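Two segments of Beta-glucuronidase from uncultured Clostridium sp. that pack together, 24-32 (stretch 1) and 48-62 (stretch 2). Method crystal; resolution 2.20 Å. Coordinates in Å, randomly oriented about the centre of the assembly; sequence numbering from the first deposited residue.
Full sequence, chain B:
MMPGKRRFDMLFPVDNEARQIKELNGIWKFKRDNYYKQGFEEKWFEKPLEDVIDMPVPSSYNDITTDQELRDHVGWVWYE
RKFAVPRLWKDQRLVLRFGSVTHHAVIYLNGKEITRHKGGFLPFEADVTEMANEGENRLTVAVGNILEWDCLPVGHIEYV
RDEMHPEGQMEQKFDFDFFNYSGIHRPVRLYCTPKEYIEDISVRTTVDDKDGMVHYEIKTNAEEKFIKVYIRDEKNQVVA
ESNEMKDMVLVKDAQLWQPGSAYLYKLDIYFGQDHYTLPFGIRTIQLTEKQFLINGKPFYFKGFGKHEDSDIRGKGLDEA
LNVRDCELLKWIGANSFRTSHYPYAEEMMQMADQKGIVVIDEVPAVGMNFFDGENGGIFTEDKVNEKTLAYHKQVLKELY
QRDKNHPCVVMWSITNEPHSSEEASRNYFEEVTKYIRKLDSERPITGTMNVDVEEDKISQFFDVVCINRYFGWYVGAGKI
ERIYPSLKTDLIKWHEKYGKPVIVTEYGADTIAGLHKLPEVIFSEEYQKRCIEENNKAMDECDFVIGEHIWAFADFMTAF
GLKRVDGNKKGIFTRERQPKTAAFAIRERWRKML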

# COMPACT_ATOMS: atom_id res chain seq x y z
N LEU B 24 37.02 -7.38 13.03
CA LEU B 24 36.94 -8.51 12.12
C LEU B 24 35.54 -8.69 11.55
O LEU B 24 34.96 -9.77 11.66
CB LEU B 24 37.37 -9.81 12.84
CG LEU B 24 38.74 -9.72 13.51
CD1 LEU B 24 39.04 -11.01 14.23
CD2 LEU B 24 39.81 -9.41 12.47
N ASN B 25 34.99 -7.66 10.92
CA ASN B 25 33.63 -7.70 10.40
C ASN B 25 33.70 -7.96 8.89
O ASN B 25 34.39 -8.91 8.50
CB ASN B 25 32.89 -6.44 10.82
CG ASN B 25 32.84 -6.29 12.33
OD1 ASN B 25 32.62 -7.26 13.06
ND2 ASN B 25 33.08 -5.09 12.80
N GLY B 26 33.01 -7.21 8.04
CA GLY B 26 33.15 -7.45 6.62
C GLY B 26 32.38 -8.69 6.17
O GLY B 26 31.34 -9.05 6.72
N ILE B 27 32.92 -9.36 5.15
CA ILE B 27 32.26 -10.50 4.54
C ILE B 27 33.01 -11.76 4.98
O ILE B 27 34.23 -11.85 4.81
CB ILE B 27 32.23 -10.38 3.01
CG1 ILE B 27 31.62 -9.03 2.60
CG2 ILE B 27 31.50 -11.53 2.41
CD1 ILE B 27 30.26 -8.76 3.18
N TRP B 28 32.29 -12.71 5.57
CA TRP B 28 32.83 -14.01 5.96
C TRP B 28 32.33 -15.08 5.01
O TRP B 28 31.38 -14.88 4.25
CB TRP B 28 32.40 -14.38 7.39
CG TRP B 28 32.89 -13.50 8.50
CD1 TRP B 28 32.97 -12.14 8.52
CD2 TRP B 28 33.35 -13.95 9.79
NE1 TRP B 28 33.45 -11.71 9.74
CE2 TRP B 28 33.69 -12.80 10.53
CE3 TRP B 28 33.51 -15.21 10.37
CZ2 TRP B 28 34.18 -12.87 11.83
CZ3 TRP B 28 33.99 -15.28 11.66
CH2 TRP B 28 34.32 -14.12 12.38
N LYS B 29 32.95 -16.26 5.09
CA LYS B 29 32.44 -17.43 4.40
C LYS B 29 31.48 -18.17 5.32
O LYS B 29 31.60 -18.11 6.55
CB LYS B 29 33.57 -18.36 3.95
CG LYS B 29 34.53 -17.71 2.97
CD LYS B 29 33.76 -17.24 1.74
CE LYS B 29 34.63 -16.51 0.72
NZ LYS B 29 33.93 -16.36 -0.60
N PHE B 30 30.52 -18.88 4.72
CA PHE B 30 29.38 -19.37 5.47
C PHE B 30 28.82 -20.62 4.82
O PHE B 30 28.75 -20.72 3.59
CB PHE B 30 28.31 -18.27 5.54
CG PHE B 30 27.01 -18.66 6.19
CD1 PHE B 30 26.06 -19.41 5.49
CD2 PHE B 30 26.69 -18.18 7.46
CE1 PHE B 30 24.84 -19.73 6.09
CE2 PHE B 30 25.48 -18.49 8.05
CZ PHE B 30 24.55 -19.26 7.37
N LYS B 31 28.37 -21.55 5.66
CA LYS B 31 27.72 -22.77 5.21
C LYS B 31 26.82 -23.24 6.34
O LYS B 31 27.18 -23.13 7.51
CB LYS B 31 28.76 -23.85 4.87
CG LYS B 31 28.17 -25.12 4.32
CD LYS B 31 29.21 -25.95 3.56
CE LYS B 31 30.23 -26.55 4.48
NZ LYS B 31 31.11 -27.51 3.73
N ARG B 32 25.66 -23.78 5.98
CA ARG B 32 24.79 -24.37 6.98
C ARG B 32 24.95 -25.89 7.02
O ARG B 32 25.40 -26.51 6.06
CB ARG B 32 23.33 -24.00 6.71
CG ARG B 32 22.69 -24.77 5.62
CD ARG B 32 21.17 -24.62 5.68
NE ARG B 32 20.61 -24.84 4.36
CZ ARG B 32 20.07 -25.99 3.94
NH1 ARG B 32 19.99 -27.02 4.77
NH2 ARG B 32 19.59 -26.09 2.70
N PRO B 48 39.81 -25.62 6.09
CA PRO B 48 38.98 -24.51 5.59
C PRO B 48 37.63 -24.98 5.07
O PRO B 48 37.50 -26.06 4.49
CB PRO B 48 39.85 -23.91 4.48
CG PRO B 48 41.25 -24.14 4.97
CD PRO B 48 41.22 -25.46 5.70
N LEU B 49 36.60 -24.16 5.32
CA LEU B 49 35.26 -24.48 4.85
C LEU B 49 35.21 -24.56 3.33
O LEU B 49 35.84 -23.75 2.63
CB LEU B 49 34.25 -23.43 5.34
CG LEU B 49 33.90 -23.40 6.83
CD1 LEU B 49 32.75 -22.39 7.09
CD2 LEU B 49 33.55 -24.78 7.36
N GLU B 50 34.47 -25.54 2.81
CA GLU B 50 34.26 -25.76 1.39
C GLU B 50 32.78 -25.62 1.05
O GLU B 50 31.91 -25.83 1.90
CB GLU B 50 34.74 -27.16 0.96
CG GLU B 50 36.25 -27.29 0.84
CD GLU B 50 36.74 -28.72 0.91
OE1 GLU B 50 36.01 -29.64 0.46
OE2 GLU B 50 37.87 -28.93 1.43
N ASP B 51 32.51 -25.30 -0.22
CA ASP B 51 31.14 -25.07 -0.72
C ASP B 51 30.40 -24.05 0.16
O ASP B 51 29.43 -24.36 0.85
CB ASP B 51 30.35 -26.38 -0.82
CG ASP B 51 31.14 -27.49 -1.52
OD1 ASP B 51 31.52 -28.47 -0.84
OD2 ASP B 51 31.38 -27.39 -2.75
N VAL B 52 30.89 -22.81 0.10
CA VAL B 52 30.44 -21.75 0.98
C VAL B 52 29.79 -20.63 0.15
O VAL B 52 29.94 -20.56 -1.07
CB VAL B 52 31.58 -21.18 1.83
CG1 VAL B 52 32.14 -22.26 2.73
CG2 VAL B 52 32.66 -20.63 0.92
N ILE B 53 29.09 -19.74 0.85
CA ILE B 53 28.61 -18.48 0.30
C ILE B 53 29.17 -17.35 1.17
O ILE B 53 29.75 -17.58 2.23
CB ILE B 53 27.07 -18.40 0.23
CG1 ILE B 53 26.46 -18.52 1.63
CG2 ILE B 53 26.52 -19.50 -0.67
CD1 ILE B 53 24.94 -18.30 1.64
N ASP B 54 29.01 -16.11 0.69
CA ASP B 54 29.36 -14.93 1.47
C ASP B 54 28.26 -14.57 2.46
O ASP B 54 27.07 -14.73 2.19
CB ASP B 54 29.58 -13.72 0.56
CG ASP B 54 30.70 -13.92 -0.40
OD1 ASP B 54 31.64 -14.67 -0.07
OD2 ASP B 54 30.66 -13.34 -1.50
N MET B 55 28.68 -14.05 3.62
CA MET B 55 27.73 -13.64 4.64
C MET B 55 28.31 -12.44 5.39
O MET B 55 29.47 -12.51 5.84
CB MET B 55 27.41 -14.77 5.62
CG MET B 55 26.25 -14.44 6.59
SD MET B 55 24.61 -14.29 5.79
CE MET B 55 24.43 -15.82 4.91
N PRO B 56 27.57 -11.35 5.50
CA PRO B 56 28.08 -10.18 6.22
C PRO B 56 28.08 -10.40 7.72
O PRO B 56 27.26 -11.16 8.26
CB PRO B 56 27.11 -9.06 5.83
CG PRO B 56 25.81 -9.78 5.49
CD PRO B 56 26.25 -11.11 4.88
N VAL B 57 29.00 -9.71 8.39
CA VAL B 57 29.09 -9.68 9.85
C VAL B 57 29.34 -8.23 10.25
O VAL B 57 30.27 -7.61 9.72
CB VAL B 57 30.20 -10.61 10.37
CG1 VAL B 57 30.43 -10.39 11.87
CG2 VAL B 57 29.87 -12.05 10.09
N PRO B 58 28.54 -7.64 11.15
CA PRO B 58 27.42 -8.27 11.86
C PRO B 58 26.10 -8.24 11.07
O PRO B 58 25.90 -7.32 10.28
CB PRO B 58 27.30 -7.43 13.13
CG PRO B 58 27.72 -6.06 12.68
CD PRO B 58 28.74 -6.25 11.59
N SER B 59 25.22 -9.21 11.33
CA SER B 59 23.96 -9.42 10.60
C SER B 59 23.39 -10.76 11.02
O SER B 59 24.14 -11.65 11.42
CB SER B 59 24.17 -9.40 9.07
OG SER B 59 22.94 -9.56 8.37
N SER B 60 22.07 -10.90 10.97
CA SER B 60 21.46 -12.22 10.94
C SER B 60 21.68 -12.82 9.55
O SER B 60 21.81 -12.09 8.56
CB SER B 60 19.96 -12.11 11.25
OG SER B 60 19.69 -11.33 12.42
N TYR B 61 21.72 -14.15 9.46
CA TYR B 61 21.81 -14.76 8.14
C TYR B 61 20.45 -14.99 7.48
O TYR B 61 20.42 -15.31 6.28
CB TYR B 61 22.57 -16.09 8.17
CG TYR B 61 21.99 -17.20 9.04
CD1 TYR B 61 20.91 -17.97 8.61
CD2 TYR B 61 22.56 -17.50 10.27
CE1 TYR B 61 20.40 -18.99 9.42
CE2 TYR B 61 22.07 -18.50 11.07
CZ TYR B 61 20.99 -19.25 10.64
OH TYR B 61 20.52 -20.26 11.46
N ASN B 62 19.35 -14.83 8.21
CA ASN B 62 18.08 -15.39 7.75
C ASN B 62 17.47 -14.62 6.58
O ASN B 62 16.80 -15.24 5.75
CB ASN B 62 17.09 -15.45 8.90
CG ASN B 62 17.67 -16.14 10.13
OD1 ASN B 62 18.39 -15.52 10.93
ND2 ASN B 62 17.35 -17.40 10.30
O HOH W 1 33.64 -27.95 4.79

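Two antiparallel strands are joined by their backbones, but the fit between them is settled by how side chains on each face fill the spaces left by their neighbours. The pairing of strand 26-32 with strand 53-57 in this beta-glucuronidase is a compact example, burying 918 Å² between the two stretches.

The backbone sets the spacing. W28 and M55 form a closed pair, with W28 N donating to M55 O at 2.8 Å and M55 N to W28 O at 2.9 Å. Two residues along, I53 N donates to F30 O at 2.9 Å, and toward the other end V57 N reaches G26 O, also at 2.9 Å. P56 has no amide hydrogen to give, and it falls at a non-hydrogen-bonded position opposite I27, where none is required by the ladder. Its CA instead approaches G26 O at 3.5 Å, one of several CA-H...O contacts that close the seam; D54 CA lies 3.4 Å from W28 O in the same way.

Because residues alternate between faces, the sheet has two different surfaces. The side carrying W28, F30, I53, M55 and V57 is largely hydrophobic. Here the broad rings provide flat floors and the slimmer side chains provide the bumps. V57, with chi1 t, sets CG2 over the five-membered ring of W28, 3.5 Å from its centroid and only 13° off the normal, so the methyl sits squarely on the face. M55 does the same for F30 by a longer route: its p, p turn at chi2 and chi3 folds the flexible thioether back until CE stands 3.9 Å from the ring centroid, 6° off the normal. The base of the same side chain is also close, M55 CB lying 3.6 Å from F30 CB. F30, chi1 t, loses more area to the opposing stretch than any other residue, 141 Å². I53 CG1 comes within 4.0 Å of F30 CD1, while Y61, arriving from beyond the strand, meets the far tip of the ring, with F30 CZ 3.7 Å from Y61 CG. The two aromatic planes are inclined at 52°, and F30 CZ lies over the face of the Y61 ring.

The face bearing I27, K29, D54 and P56 mixes apolar packing with charge. I27 fits its branches against two neighbours: CG2 is 3.5 Å from D54 CB, and CD1 is 4.1 Å from P56 CB. K29 extends past this patch, its CD 3.7 Å from V52 CG2, and ends in a salt bridge, NZ to D54 OD1 at 2.9 Å. A lysine suits such a place because its aliphatic stem can pack while its ammonium finds a carboxylate.

One residue past the last bridge, F30 with I53, K31 serves as a clasp. Its CB points sideways, but a p turn at chi3 helps bring the end nearer, and NZ donates to E50 O at 2.6 Å. A water accepts from both K31 NZ (2.8 Å) and E50 N (3.2 Å), bridging the remaining gap.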